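Local coordinates for novel protein similar to vertebrate potassium voltage-gated channel, subfamily H (Eag-related) family (Danio rerio, PDB 3UKN) that probably forms, with its fellow subunits, the pore of a voltage-gated potassium channel, of which this chain is the C-linker and cyclic nucleotide-binding homology domain, at residues M127-L130 with V135-I138; L80-S85 with Q197-Y202; E64-I69 with L94-K99; L57-P62 with L178-R183; E76-P81 with G89-L94. One frame throughout, in Å; residues are numbered along the deposited sequence.

Contact 1. Residues M127-L130 with V135-I138; sequences MEVL and VLAI
Strands 127-130 and 135-138 run antiparallel with their axes 4.5 Å apart at closest approach, and a beta bulge at Leu-136 shifts the register by one residue between the pairs Val-129/Ala-137 and Leu-130/Val-135. Val-129 is bonded through both its N and its O: the N donates to Ala-137 O at 2.9 Å, while the O accepts from Leu-136 N at 2.7 Å. The bulged residue turns into a helical backbone conformation (phi/psi -93/-27°), and its CB comes to 4.1 Å from Val-129 CG1. The other branch, CG2, stands beside the backbone N and reaches Ala-137 CB at 4.0 Å; Tyr-202 covers this same valine. On the face that carries Glu-128, Leu-130, Val-135 and Ile-138, Val-135 CG2 touches Leu-130 CD2, modelled so tightly that the detail is doubtful, and lies 3.8 Å from Glu-128 OE1, the glutamate and valine side chains crossing at about a right angle. Strand 161-164 flanks Glu-128 and Leu-130 on the side away from the hairpin partner. The pair forms a bulged beta hairpin at the edge of an antiparallel four-stranded sheet, part of the beta roll that defines cyclic nucleotide-binding domains and their homologues in KCNH channels.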
# COMPACT_ATOMS: atom_id res chain seq x y z
N MET B 127 5.89 -19.87 16.03
CA MET B 127 6.93 -19.32 15.17
C MET B 127 8.24 -19.36 15.91
O MET B 127 8.27 -19.36 17.14
CB MET B 127 6.63 -17.86 14.84
CG MET B 127 5.15 -17.54 14.76
SD MET B 127 4.93 -15.92 14.06
CE MET B 127 5.12 -16.29 12.33
N GLU B 128 9.33 -19.39 15.15
CA GLU B 128 10.65 -19.36 15.75
C GLU B 128 11.34 -18.03 15.44
O GLU B 128 11.15 -17.48 14.35
CB GLU B 128 11.49 -20.53 15.22
CG GLU B 128 11.58 -20.57 13.70
CD GLU B 128 12.33 -21.78 13.17
OE1 GLU B 128 12.95 -22.51 13.98
OE2 GLU B 128 12.31 -22.01 11.94
N VAL B 129 12.09 -17.50 16.40
CA VAL B 129 13.05 -16.43 16.10
C VAL B 129 14.40 -17.09 15.79
O VAL B 129 14.87 -17.94 16.55
CB VAL B 129 13.21 -15.43 17.26
CG1 VAL B 129 14.15 -14.29 16.87
CG2 VAL B 129 11.86 -14.87 17.69
N LEU B 130 15.00 -16.72 14.66
CA LEU B 130 16.27 -17.28 14.20
C LEU B 130 17.24 -16.15 13.94
O LEU B 130 17.01 -15.33 13.05
CB LEU B 130 16.10 -18.04 12.88
CG LEU B 130 15.20 -19.26 12.76
CD1 LEU B 130 15.38 -19.87 11.40
CD2 LEU B 130 15.55 -20.29 13.81
N VAL B 135 18.38 -20.62 16.86
CA VAL B 135 17.04 -20.28 17.32
C VAL B 135 17.10 -19.49 18.63
O VAL B 135 17.63 -19.98 19.64
CB VAL B 135 16.18 -21.55 17.54
CG1 VAL B 135 14.82 -21.20 18.09
CG2 VAL B 135 16.05 -22.35 16.23
N LEU B 136 16.55 -18.27 18.64
CA LEU B 136 16.59 -17.44 19.84
C LEU B 136 15.35 -17.57 20.74
O LEU B 136 15.42 -17.33 21.95
CB LEU B 136 16.79 -15.96 19.48
CG LEU B 136 18.06 -15.56 18.73
CD1 LEU B 136 18.06 -14.06 18.42
CD2 LEU B 136 19.31 -15.97 19.50
N ALA B 137 14.21 -17.93 20.15
CA ALA B 137 12.95 -18.01 20.88
C ALA B 137 11.84 -18.73 20.12
O ALA B 137 11.90 -18.89 18.89
CB ALA B 137 12.50 -16.62 21.28
N ILE B 138 10.83 -19.18 20.87
CA ILE B 138 9.62 -19.76 20.30
C ILE B 138 8.42 -18.90 20.66
O ILE B 138 8.12 -18.70 21.84
CB ILE B 138 9.36 -21.17 20.84
CG1 ILE B 138 10.47 -22.14 20.41
CG2 ILE B 138 8.02 -21.69 20.35
CD1 ILE B 138 10.34 -22.57 18.97

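Contact 2. Residues L80-S85 with Q197-Y202; sequences LPLFES and QHDLTY
Pro-81 and Leu-82 begin the short 3-10 turn 81-83 that leads toward the first helix of the cyclic nucleotide-binding homology domain, 88-96, and they meet Asp-199 of segment 197-202, more than a hundred residues further along the chain. A single carboxylate carries the contact. Its OD2 lies 2.7 Å from Leu-82 N, but the N-H points well off the oxygen (117°), making the hydrogen bond weak despite its length. Asp-199 CG stands beside its own backbone N (chi1 -71°), which carries the carboxylate across to the turn. Its second oxygen, OD1, rests against the proline ring, 3.6 Å from Pro-81 CG, and the ring and the carboxylate cross at a slant. Pro-81 CB is 3.5 Å from OD2, and Leu-80 CB approaches the same oxygen at 4.0 Å. Within the turn, Phe-83 N bonds to Leu-80 O at 3.0 Å and Glu-84 N to Pro-81 O at 3.1 Å. Leu-82 lays its CG over the centre of the Phe-83 ring, 4.0 Å above the plane, and its carbonyl receives a hydrogen bond from Tyr-188 OH, a second tie to helix 186-199. Because proline has no N-H, Leu-82 N is the first amide of the turn able to donate, and Asp-199 supplies it with an acceptor from a distant part of the chain. The bent geometry makes this bond a modest tether; the nearby amide would nonetheless tend to favour the ionised carboxylate.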
# COMPACT_ATOMS: atom_id res chain seq x y z
N LEU B 80 -4.13 -6.13 24.90
CA LEU B 80 -2.94 -6.12 25.74
C LEU B 80 -2.92 -5.00 26.80
O LEU B 80 -3.51 -3.93 26.60
CB LEU B 80 -1.69 -6.02 24.86
CG LEU B 80 -1.45 -7.18 23.89
CD1 LEU B 80 -0.46 -6.78 22.78
CD2 LEU B 80 -1.00 -8.46 24.67
N PRO B 81 -2.24 -5.24 27.94
CA PRO B 81 -2.03 -4.22 28.98
C PRO B 81 -1.51 -2.91 28.42
O PRO B 81 -1.77 -1.84 28.98
CB PRO B 81 -0.97 -4.87 29.88
CG PRO B 81 -1.27 -6.32 29.80
CD PRO B 81 -1.82 -6.58 28.39
N LEU B 82 -0.76 -2.99 27.32
CA LEU B 82 -0.18 -1.83 26.67
C LEU B 82 -1.22 -0.72 26.36
O LEU B 82 -0.89 0.47 26.33
CB LEU B 82 0.48 -2.30 25.37
CG LEU B 82 0.87 -1.26 24.34
CD1 LEU B 82 1.79 -0.25 25.03
CD2 LEU B 82 1.56 -1.92 23.19
N PHE B 83 -2.46 -1.14 26.14
CA PHE B 83 -3.53 -0.23 25.66
C PHE B 83 -4.49 0.20 26.78
O PHE B 83 -5.40 0.99 26.55
CB PHE B 83 -4.29 -0.85 24.46
CG PHE B 83 -3.41 -1.08 23.26
CD1 PHE B 83 -3.00 -0.01 22.49
CD2 PHE B 83 -2.93 -2.34 22.96
CE1 PHE B 83 -2.15 -0.20 21.43
CE2 PHE B 83 -2.09 -2.54 21.90
CZ PHE B 83 -1.69 -1.46 21.13
N GLU B 84 -4.24 -0.29 27.99
CA GLU B 84 -5.12 0.01 29.13
C GLU B 84 -5.41 1.50 29.28
O GLU B 84 -6.54 1.89 29.56
CB GLU B 84 -4.51 -0.54 30.43
CG GLU B 84 -5.33 -0.28 31.68
CD GLU B 84 -6.56 -1.17 31.78
OE1 GLU B 84 -6.91 -1.82 30.76
OE2 GLU B 84 -7.18 -1.21 32.87
N SER B 85 -4.39 2.34 29.07
CA SER B 85 -4.52 3.77 29.33
C SER B 85 -4.89 4.60 28.09
O SER B 85 -4.92 5.83 28.13
CB SER B 85 -3.25 4.31 29.99
OG SER B 85 -2.26 4.61 29.02
N GLN B 197 7.18 -2.14 26.22
CA GLN B 197 8.19 -3.15 26.49
C GLN B 197 7.72 -4.26 27.45
O GLN B 197 8.20 -5.39 27.36
CB GLN B 197 9.50 -2.53 26.95
CG GLN B 197 10.29 -1.90 25.83
CD GLN B 197 11.50 -1.12 26.36
OE1 GLN B 197 11.36 -0.15 27.10
NE2 GLN B 197 12.70 -1.55 25.97
N HIS B 198 6.78 -3.95 28.34
CA HIS B 198 6.22 -4.99 29.20
C HIS B 198 5.50 -6.08 28.38
O HIS B 198 5.38 -7.22 28.82
CB HIS B 198 5.18 -4.42 30.19
CG HIS B 198 5.69 -3.35 31.09
ND1 HIS B 198 5.12 -2.10 31.16
CD2 HIS B 198 6.71 -3.35 31.99
CE1 HIS B 198 5.76 -1.36 32.05
NE2 HIS B 198 6.73 -2.10 32.57
N ASP B 199 4.98 -5.71 27.21
CA ASP B 199 4.17 -6.65 26.44
C ASP B 199 4.92 -7.23 25.24
O ASP B 199 4.44 -8.18 24.61
CB ASP B 199 2.87 -5.99 25.99
CG ASP B 199 1.90 -5.76 27.15
OD1 ASP B 199 1.79 -6.65 28.01
OD2 ASP B 199 1.28 -4.69 27.20
N LEU B 200 6.09 -6.66 24.95
CA LEU B 200 6.92 -7.06 23.81
C LEU B 200 7.65 -8.38 24.10
O LEU B 200 8.59 -8.44 24.90
CB LEU B 200 7.92 -5.95 23.52
CG LEU B 200 8.62 -5.85 22.17
CD1 LEU B 200 7.63 -5.79 21.01
CD2 LEU B 200 9.51 -4.62 22.19
N THR B 201 7.21 -9.44 23.44
CA THR B 201 7.79 -10.76 23.63
C THR B 201 9.17 -10.81 23.00
O THR B 201 10.15 -11.24 23.62
CB THR B 201 6.90 -11.84 22.99
OG1 THR B 201 5.53 -11.59 23.33
CG2 THR B 201 7.29 -13.21 23.47
N TYR B 202 9.27 -10.36 21.76
CA TYR B 202 10.59 -10.27 21.15
C TYR B 202 10.81 -8.93 20.47
O TYR B 202 9.95 -8.44 19.74
CB TYR B 202 10.87 -11.43 20.18
CG TYR B 202 12.32 -11.43 19.73
CD1 TYR B 202 13.31 -12.05 20.49
CD2 TYR B 202 12.70 -10.79 18.55
CE1 TYR B 202 14.64 -12.04 20.08
CE2 TYR B 202 14.02 -10.77 18.13
CZ TYR B 202 14.99 -11.39 18.90
OH TYR B 202 16.30 -11.36 18.47

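Contact 3. Residues E64-I69 with L94-K99; sequences ELRADI and LSLIIK
Arg-66, on the first turns of helix 63-71, bends over Leu-96 near the end of helix 88-96. Its CG lies beside the backbone N, and the chain folds back at chi3 (60°), bringing the guanidinium against one methyl group, with Leu-96 CD1 3.6 Å from Arg-66 NH2. The aliphatic root borders the same methyl, Arg-66 CB lying 3.8 Å from Leu-96 CD1. The methyl sits over one face of the guanidinium, 3.5 Å above its plane and offset toward the rim. The flat group is therefore covered by carbon on that face, while NH1 donates to Leu-58 O in the preceding loop. The packing of Arg-66 on Leu-96 joins the C-linker, to which helix 63-71 belongs, to the first helix of the cyclic nucleotide-binding homology domain. Asp-68 faces the other way and forms a salt bridge with Arg-37 of the second subunit, an arrangement consistent with the elbow-on-shoulder contact between C-linkers seen in related channels. One residue further, Ile-69 directs CG2 at the other methyl of the leucine, 3.7 Å from Leu-96 CD2, the two side chains meeting at about a right angle; the isoleucine also packs on Met-38 of the second subunit.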
# COMPACT_ATOMS: atom_id res chain seq x y z
N GLU B 64 -18.83 9.24 12.45
CA GLU B 64 -19.93 8.50 13.06
C GLU B 64 -20.06 7.06 12.54
O GLU B 64 -20.43 6.15 13.28
CB GLU B 64 -21.27 9.26 12.90
N LEU B 65 -19.75 6.85 11.26
CA LEU B 65 -19.86 5.53 10.64
C LEU B 65 -18.64 4.67 11.03
O LEU B 65 -18.75 3.45 11.23
CB LEU B 65 -20.02 5.66 9.11
CG LEU B 65 -19.80 4.44 8.21
CD1 LEU B 65 -20.75 3.28 8.51
CD2 LEU B 65 -19.90 4.83 6.73
N ARG B 66 -17.50 5.33 11.15
CA ARG B 66 -16.29 4.73 11.71
C ARG B 66 -16.46 4.32 13.18
O ARG B 66 -15.97 3.27 13.59
CB ARG B 66 -15.10 5.69 11.58
CG ARG B 66 -14.57 5.80 10.16
CD ARG B 66 -13.53 6.90 10.01
NE ARG B 66 -12.38 6.69 10.87
CZ ARG B 66 -11.28 6.02 10.53
NH1 ARG B 66 -11.15 5.48 9.32
NH2 ARG B 66 -10.29 5.90 11.42
N ALA B 67 -17.11 5.16 13.98
CA ALA B 67 -17.41 4.75 15.35
C ALA B 67 -18.30 3.51 15.29
O ALA B 67 -17.99 2.48 15.88
CB ALA B 67 -18.07 5.87 16.13
N ASP B 68 -19.41 3.60 14.56
CA ASP B 68 -20.31 2.47 14.49
C ASP B 68 -19.63 1.15 14.09
O ASP B 68 -19.92 0.10 14.66
CB ASP B 68 -21.53 2.79 13.63
CG ASP B 68 -22.56 3.64 14.37
OD1 ASP B 68 -22.38 3.87 15.59
OD2 ASP B 68 -23.56 4.07 13.74
N ILE B 69 -18.71 1.21 13.12
CA ILE B 69 -17.92 0.02 12.80
C ILE B 69 -17.03 -0.42 13.98
O ILE B 69 -16.99 -1.60 14.34
CB ILE B 69 -17.00 0.25 11.59
CG1 ILE B 69 -17.83 0.48 10.32
CG2 ILE B 69 -16.07 -0.93 11.44
CD1 ILE B 69 -17.13 1.33 9.28
N LEU B 94 -7.19 2.91 16.25
CA LEU B 94 -6.28 1.78 16.11
C LEU B 94 -6.98 0.54 15.60
O LEU B 94 -6.43 -0.22 14.81
CB LEU B 94 -5.60 1.47 17.45
CG LEU B 94 -4.51 2.44 17.91
CD1 LEU B 94 -3.90 2.02 19.26
CD2 LEU B 94 -3.43 2.52 16.85
N SER B 95 -8.18 0.31 16.08
CA SER B 95 -8.84 -0.95 15.76
C SER B 95 -9.22 -0.98 14.30
O SER B 95 -9.33 -2.05 13.71
CB SER B 95 -10.10 -1.18 16.63
OG SER B 95 -11.13 -0.33 16.20
N LEU B 96 -9.43 0.20 13.72
CA LEU B 96 -9.82 0.29 12.31
C LEU B 96 -8.66 0.10 11.30
O LEU B 96 -8.92 -0.05 10.11
CB LEU B 96 -10.56 1.61 12.05
CG LEU B 96 -11.89 1.82 12.77
CD1 LEU B 96 -12.35 3.27 12.68
CD2 LEU B 96 -12.96 0.87 12.24
N ILE B 97 -7.41 0.11 11.77
CA ILE B 97 -6.26 -0.07 10.88
C ILE B 97 -5.53 -1.39 11.16
O ILE B 97 -4.42 -1.62 10.68
CB ILE B 97 -5.22 1.11 10.94
CG1 ILE B 97 -4.56 1.21 12.33
CG2 ILE B 97 -5.86 2.45 10.50
CD1 ILE B 97 -3.45 2.27 12.45
N ILE B 98 -6.15 -2.26 11.94
CA ILE B 98 -5.56 -3.56 12.26
C ILE B 98 -5.87 -4.56 11.15
O ILE B 98 -7.00 -4.67 10.70
CB ILE B 98 -6.08 -4.11 13.63
CG1 ILE B 98 -5.57 -3.26 14.79
CG2 ILE B 98 -5.67 -5.56 13.82
CD1 ILE B 98 -6.04 -3.73 16.11
N LYS B 99 -4.86 -5.31 10.71
CA LYS B 99 -5.00 -6.27 9.63
C LYS B 99 -4.67 -7.65 10.16
O LYS B 99 -4.14 -7.79 11.26
CB LYS B 99 -4.00 -5.97 8.51
CG LYS B 99 -3.95 -4.53 8.07
CD LYS B 99 -4.96 -4.29 6.97
CE LYS B 99 -4.85 -2.87 6.44
NZ LYS B 99 -5.89 -2.65 5.39

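Contact 4. Residues L57-P62 with L178-R183; sequences LLKDFP and LREVLR
Lys-59 and Glu-180 form a surface salt bridge between the C-linker and helix 175-184, which follows the beta roll of the cyclic nucleotide-binding homology domain. The lysine lies in a type I beta turn running from Leu-58 to Phe-61, closed by a bond from Phe-61 N to Leu-58 O of 3.1 Å, just ahead of helix 63-71. Hydrogen bonds are made by neighbours on both sides: Asp-60 OD1 pairs with Asn-50 ND2 of the second subunit, and Arg-179 NE bonds to Leu-150 O. Apolar packing joins the two segments indirectly, since Leu-58 leans on Leu-96 while Leu-178 and Val-181 lean on Leu-94, putting helix 88-96 between them. The charged pair is the direct link. Its backbones are far apart, Lys-59 CA and Val-181 CA lying 12.0 Å from each other, and both chains have to stretch. Each has CG anti to its backbone N (176° in both) and stays extended beyond, so the ammonium and the carboxylate meet at the far ends of two long arms that approach at a slant. At this separation the salt bridge is mainly electrostatic, its hydrogen bond weak. Lys-59 NZ favours one oxygen, lying 3.5 Å from Glu-180 OE1 and 4.1 Å from Glu-180 OE2.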
# COMPACT_ATOMS: atom_id res chain seq x y z
N LEU B 57 -9.27 1.14 3.93
CA LEU B 57 -10.58 1.22 3.26
C LEU B 57 -11.51 2.21 3.92
O LEU B 57 -12.46 2.68 3.30
CB LEU B 57 -11.28 -0.14 3.23
CG LEU B 57 -10.95 -1.16 2.13
CD1 LEU B 57 -11.38 -2.54 2.60
CD2 LEU B 57 -11.61 -0.80 0.78
N LEU B 58 -11.25 2.52 5.19
CA LEU B 58 -12.24 3.23 6.01
C LEU B 58 -11.83 4.67 6.27
O LEU B 58 -12.58 5.42 6.90
CB LEU B 58 -12.45 2.50 7.33
CG LEU B 58 -12.67 1.00 7.22
CD1 LEU B 58 -12.78 0.39 8.59
CD2 LEU B 58 -13.89 0.65 6.36
N LYS B 59 -10.66 5.04 5.77
CA LYS B 59 -10.09 6.36 5.99
C LYS B 59 -11.01 7.53 5.62
O LYS B 59 -11.02 8.55 6.31
CB LYS B 59 -8.77 6.51 5.24
CG LYS B 59 -8.17 7.91 5.35
CD LYS B 59 -6.69 7.92 4.98
CE LYS B 59 -5.96 9.08 5.65
NZ LYS B 59 -4.49 8.81 5.70
N ASP B 60 -11.74 7.39 4.52
CA ASP B 60 -12.58 8.48 4.02
C ASP B 60 -14.01 8.45 4.55
O ASP B 60 -14.82 9.33 4.26
CB ASP B 60 -12.59 8.48 2.49
CG ASP B 60 -11.23 8.83 1.91
OD1 ASP B 60 -10.81 8.18 0.94
OD2 ASP B 60 -10.59 9.76 2.45
N PHE B 61 -14.32 7.43 5.33
CA PHE B 61 -15.64 7.30 5.92
C PHE B 61 -15.82 8.35 7.02
O PHE B 61 -14.85 8.75 7.67
CB PHE B 61 -15.82 5.90 6.52
CG PHE B 61 -16.09 4.84 5.50
CD1 PHE B 61 -15.77 5.03 4.16
CD2 PHE B 61 -16.70 3.65 5.87
CE1 PHE B 61 -16.03 4.04 3.21
CE2 PHE B 61 -16.96 2.66 4.94
CZ PHE B 61 -16.64 2.86 3.60
N PRO B 62 -17.07 8.80 7.22
CA PRO B 62 -17.43 9.80 8.24
C PRO B 62 -17.18 9.26 9.64
O PRO B 62 -17.37 8.07 9.86
CB PRO B 62 -18.94 9.98 8.03
CG PRO B 62 -19.19 9.52 6.63
CD PRO B 62 -18.22 8.41 6.39
N LEU B 178 0.25 3.32 12.79
CA LEU B 178 0.44 3.45 14.21
C LEU B 178 1.01 4.80 14.56
O LEU B 178 0.58 5.42 15.53
CB LEU B 178 1.37 2.35 14.71
CG LEU B 178 1.79 2.43 16.17
CD1 LEU B 178 0.66 1.96 17.07
CD2 LEU B 178 3.00 1.54 16.33
N ARG B 179 1.97 5.28 13.78
CA ARG B 179 2.62 6.54 14.15
C ARG B 179 1.67 7.69 13.91
O ARG B 179 1.70 8.68 14.63
CB ARG B 179 3.94 6.76 13.39
CG ARG B 179 5.09 5.86 13.86
CD ARG B 179 6.21 5.83 12.84
NE ARG B 179 7.32 4.95 13.21
CZ ARG B 179 8.19 4.45 12.33
NH1 ARG B 179 8.07 4.73 11.04
NH2 ARG B 179 9.18 3.67 12.75
N GLU B 180 0.84 7.55 12.89
CA GLU B 180 -0.13 8.57 12.54
C GLU B 180 -1.14 8.69 13.68
O GLU B 180 -1.43 9.78 14.17
CB GLU B 180 -0.82 8.21 11.22
CG GLU B 180 -1.93 9.14 10.80
CD GLU B 180 -2.45 8.83 9.40
OE1 GLU B 180 -3.41 9.50 8.95
OE2 GLU B 180 -1.89 7.93 8.74
N VAL B 181 -1.64 7.55 14.15
CA VAL B 181 -2.56 7.55 15.30
C VAL B 181 -1.96 8.14 16.59
O VAL B 181 -2.58 9.00 17.22
CB VAL B 181 -3.15 6.17 15.55
CG1 VAL B 181 -4.04 6.20 16.78
CG2 VAL B 181 -3.95 5.73 14.34
N LEU B 182 -0.76 7.70 16.97
CA LEU B 182 -0.13 8.23 18.18
C LEU B 182 0.03 9.76 18.14
O LEU B 182 -0.13 10.44 19.15
CB LEU B 182 1.23 7.57 18.44
CG LEU B 182 1.20 6.06 18.68
CD1 LEU B 182 2.61 5.53 18.84
CD2 LEU B 182 0.34 5.68 19.89
N ARG B 183 0.33 10.28 16.96
CA ARG B 183 0.48 11.72 16.76
C ARG B 183 -0.81 12.51 17.07
O ARG B 183 -0.78 13.70 17.34
CB ARG B 183 0.94 11.98 15.32
CG ARG B 183 1.39 13.38 15.03
CD ARG B 183 1.71 13.50 13.55
NE ARG B 183 0.76 12.73 12.76
CZ ARG B 183 -0.49 13.11 12.50
NH1 ARG B 183 -0.94 14.26 12.97
NH2 ARG B 183 -1.28 12.33 11.78

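Contact 5. Residues E76-P81 with G89-L94; sequences ELLQLP and GCLRSL
With CG beside the backbone N (chi1 -70°) and the chain then extended (chi2 180°), Leu-78 pushes its isopropyl group straight at helix 88-96, where Leu-91 and Leu-94, one turn apart, receive it. Both of its methyls are used. Leu-78 CD2 faces both leucine ends, 4.1 Å from Leu-91 CD2 and 4.0 Å from Leu-94 CD1, whereas Leu-78 CD1 slides in against the helix backbone, 3.7 Å from Leu-91 O. The same methyl is 4.0 Å from Leu-94 CB, so Leu-94 is touched at its root as well as at its end, the two side chains passing each other at a slant. No hydrogen bond crosses between the segments; the union is wholly one of van der Waals contact. Phe-83 packs on Leu-78, Leu-91 and Leu-94 alike, and Ile-98 adds to the cover of Leu-78. Polar bonds are made next to the leucines. On the helix, Gly-89 O takes two donors from one residue: Ser-93 OG at 2.8 Å, almost in line with the carbonyl (162°), and, weakly, Ser-93 N at 3.3 Å. On the other side, the side-chain amide of Gln-171 in strand 168-174 pairs with Glu-76 OE1 through its nitrogen and with Leu-77 N through its oxygen, fixing the start of segment 76-81 to the beta roll. The way segment 76-81 folds back on helix 88-96 is consistent with the N3A motif, the helix, 3-10 turn and helix unit that precedes the beta roll in cyclic nucleotide-binding domains.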
# COMPACT_ATOMS: atom_id res chain seq x y z
N GLU B 76 -7.97 -8.75 19.30
CA GLU B 76 -7.11 -9.36 20.31
C GLU B 76 -5.83 -8.56 20.56
O GLU B 76 -5.41 -8.39 21.71
CB GLU B 76 -6.75 -10.80 19.93
CG GLU B 76 -7.90 -11.79 20.03
CD GLU B 76 -8.81 -11.80 18.80
OE1 GLU B 76 -8.75 -10.85 17.99
OE2 GLU B 76 -9.59 -12.77 18.65
N LEU B 77 -5.24 -8.04 19.49
CA LEU B 77 -4.04 -7.23 19.63
C LEU B 77 -4.28 -6.15 20.67
O LEU B 77 -3.50 -6.00 21.60
CB LEU B 77 -3.64 -6.63 18.28
CG LEU B 77 -2.30 -5.89 18.13
CD1 LEU B 77 -1.69 -6.12 16.75
CD2 LEU B 77 -2.50 -4.41 18.37
N LEU B 78 -5.38 -5.42 20.55
CA LEU B 78 -5.63 -4.27 21.40
C LEU B 78 -6.07 -4.63 22.81
O LEU B 78 -6.35 -3.74 23.61
CB LEU B 78 -6.69 -3.35 20.79
CG LEU B 78 -6.28 -2.60 19.54
CD1 LEU B 78 -7.43 -1.74 19.06
CD2 LEU B 78 -5.00 -1.78 19.80
N GLN B 79 -6.17 -5.92 23.12
CA GLN B 79 -6.54 -6.30 24.49
C GLN B 79 -5.34 -6.25 25.44
O GLN B 79 -5.52 -6.30 26.65
CB GLN B 79 -7.22 -7.66 24.52
CG GLN B 79 -8.61 -7.64 23.91
CD GLN B 79 -9.08 -9.02 23.48
OE1 GLN B 79 -8.71 -10.03 24.09
NE2 GLN B 79 -9.89 -9.07 22.43
N LEU B 80 -4.13 -6.13 24.90
CA LEU B 80 -2.94 -6.12 25.74
C LEU B 80 -2.92 -5.00 26.80
O LEU B 80 -3.51 -3.93 26.60
CB LEU B 80 -1.69 -6.02 24.86
CG LEU B 80 -1.45 -7.18 23.89
CD1 LEU B 80 -0.46 -6.78 22.78
CD2 LEU B 80 -1.00 -8.46 24.67
N PRO B 81 -2.24 -5.24 27.94
CA PRO B 81 -2.03 -4.22 28.98
C PRO B 81 -1.51 -2.91 28.42
O PRO B 81 -1.77 -1.84 28.98
CB PRO B 81 -0.97 -4.87 29.88
CG PRO B 81 -1.27 -6.32 29.80
CD PRO B 81 -1.82 -6.58 28.39
N GLY B 89 -11.28 7.14 21.91
CA GLY B 89 -10.97 7.60 20.57
C GLY B 89 -9.69 7.02 20.01
O GLY B 89 -9.59 6.77 18.81
N CYS B 90 -8.70 6.80 20.86
CA CYS B 90 -7.44 6.23 20.39
C CYS B 90 -7.60 4.74 20.08
O CYS B 90 -7.11 4.25 19.06
CB CYS B 90 -6.33 6.42 21.42
SG CYS B 90 -4.73 5.76 20.90
N LEU B 91 -8.31 4.02 20.94
CA LEU B 91 -8.52 2.61 20.65
C LEU B 91 -9.38 2.38 19.38
O LEU B 91 -9.10 1.48 18.57
CB LEU B 91 -9.08 1.90 21.88
CG LEU B 91 -7.94 1.80 22.90
CD1 LEU B 91 -8.43 1.60 24.32
CD2 LEU B 91 -6.93 0.70 22.51
N ARG B 92 -10.41 3.19 19.19
CA ARG B 92 -11.23 3.02 17.99
C ARG B 92 -10.41 3.17 16.71
O ARG B 92 -10.40 2.26 15.87
CB ARG B 92 -12.44 3.95 18.00
CG ARG B 92 -13.55 3.39 18.87
CD ARG B 92 -14.67 4.38 19.08
NE ARG B 92 -15.76 3.82 19.88
CZ ARG B 92 -16.81 4.53 20.28
NH1 ARG B 92 -16.91 5.81 19.95
NH2 ARG B 92 -17.77 3.96 21.00
N SER B 93 -9.73 4.30 16.56
CA SER B 93 -8.81 4.54 15.44
C SER B 93 -7.86 3.37 15.20
O SER B 93 -7.75 2.89 14.09
CB SER B 93 -8.00 5.82 15.70
OG SER B 93 -8.84 6.90 16.07
N LEU B 94 -7.19 2.91 16.25
CA LEU B 94 -6.28 1.78 16.11
C LEU B 94 -6.98 0.54 15.60
O LEU B 94 -6.43 -0.22 14.81
CB LEU B 94 -5.60 1.47 17.45
CG LEU B 94 -4.51 2.44 17.91
CD1 LEU B 94 -3.90 2.02 19.26
CD2 LEU B 94 -3.43 2.52 16.85

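How the contacts relate
From the N terminus the chain first enters contact 4 at 57-62, then contact 3 at 64-69, contact 5 at 76-81 and, overlapping it at Leu-80 and Pro-81, contact 2. Contact 5 closes first, at 89-94, and contact 3 next, on the same helix, so contact 5 is nested inside contact 3 and both inside contact 4. The hairpin of contact 1 opens and closes within the beta roll, inside the loops of contacts 4 and 2. Contact 4 closes at 178-183 and contact 2 at 197-202, crossing contacts 3 and 4. Contacts 2 to 5 tie the C-linker to the helices around the roll; Tyr-202 packs contact 2 against contact 1.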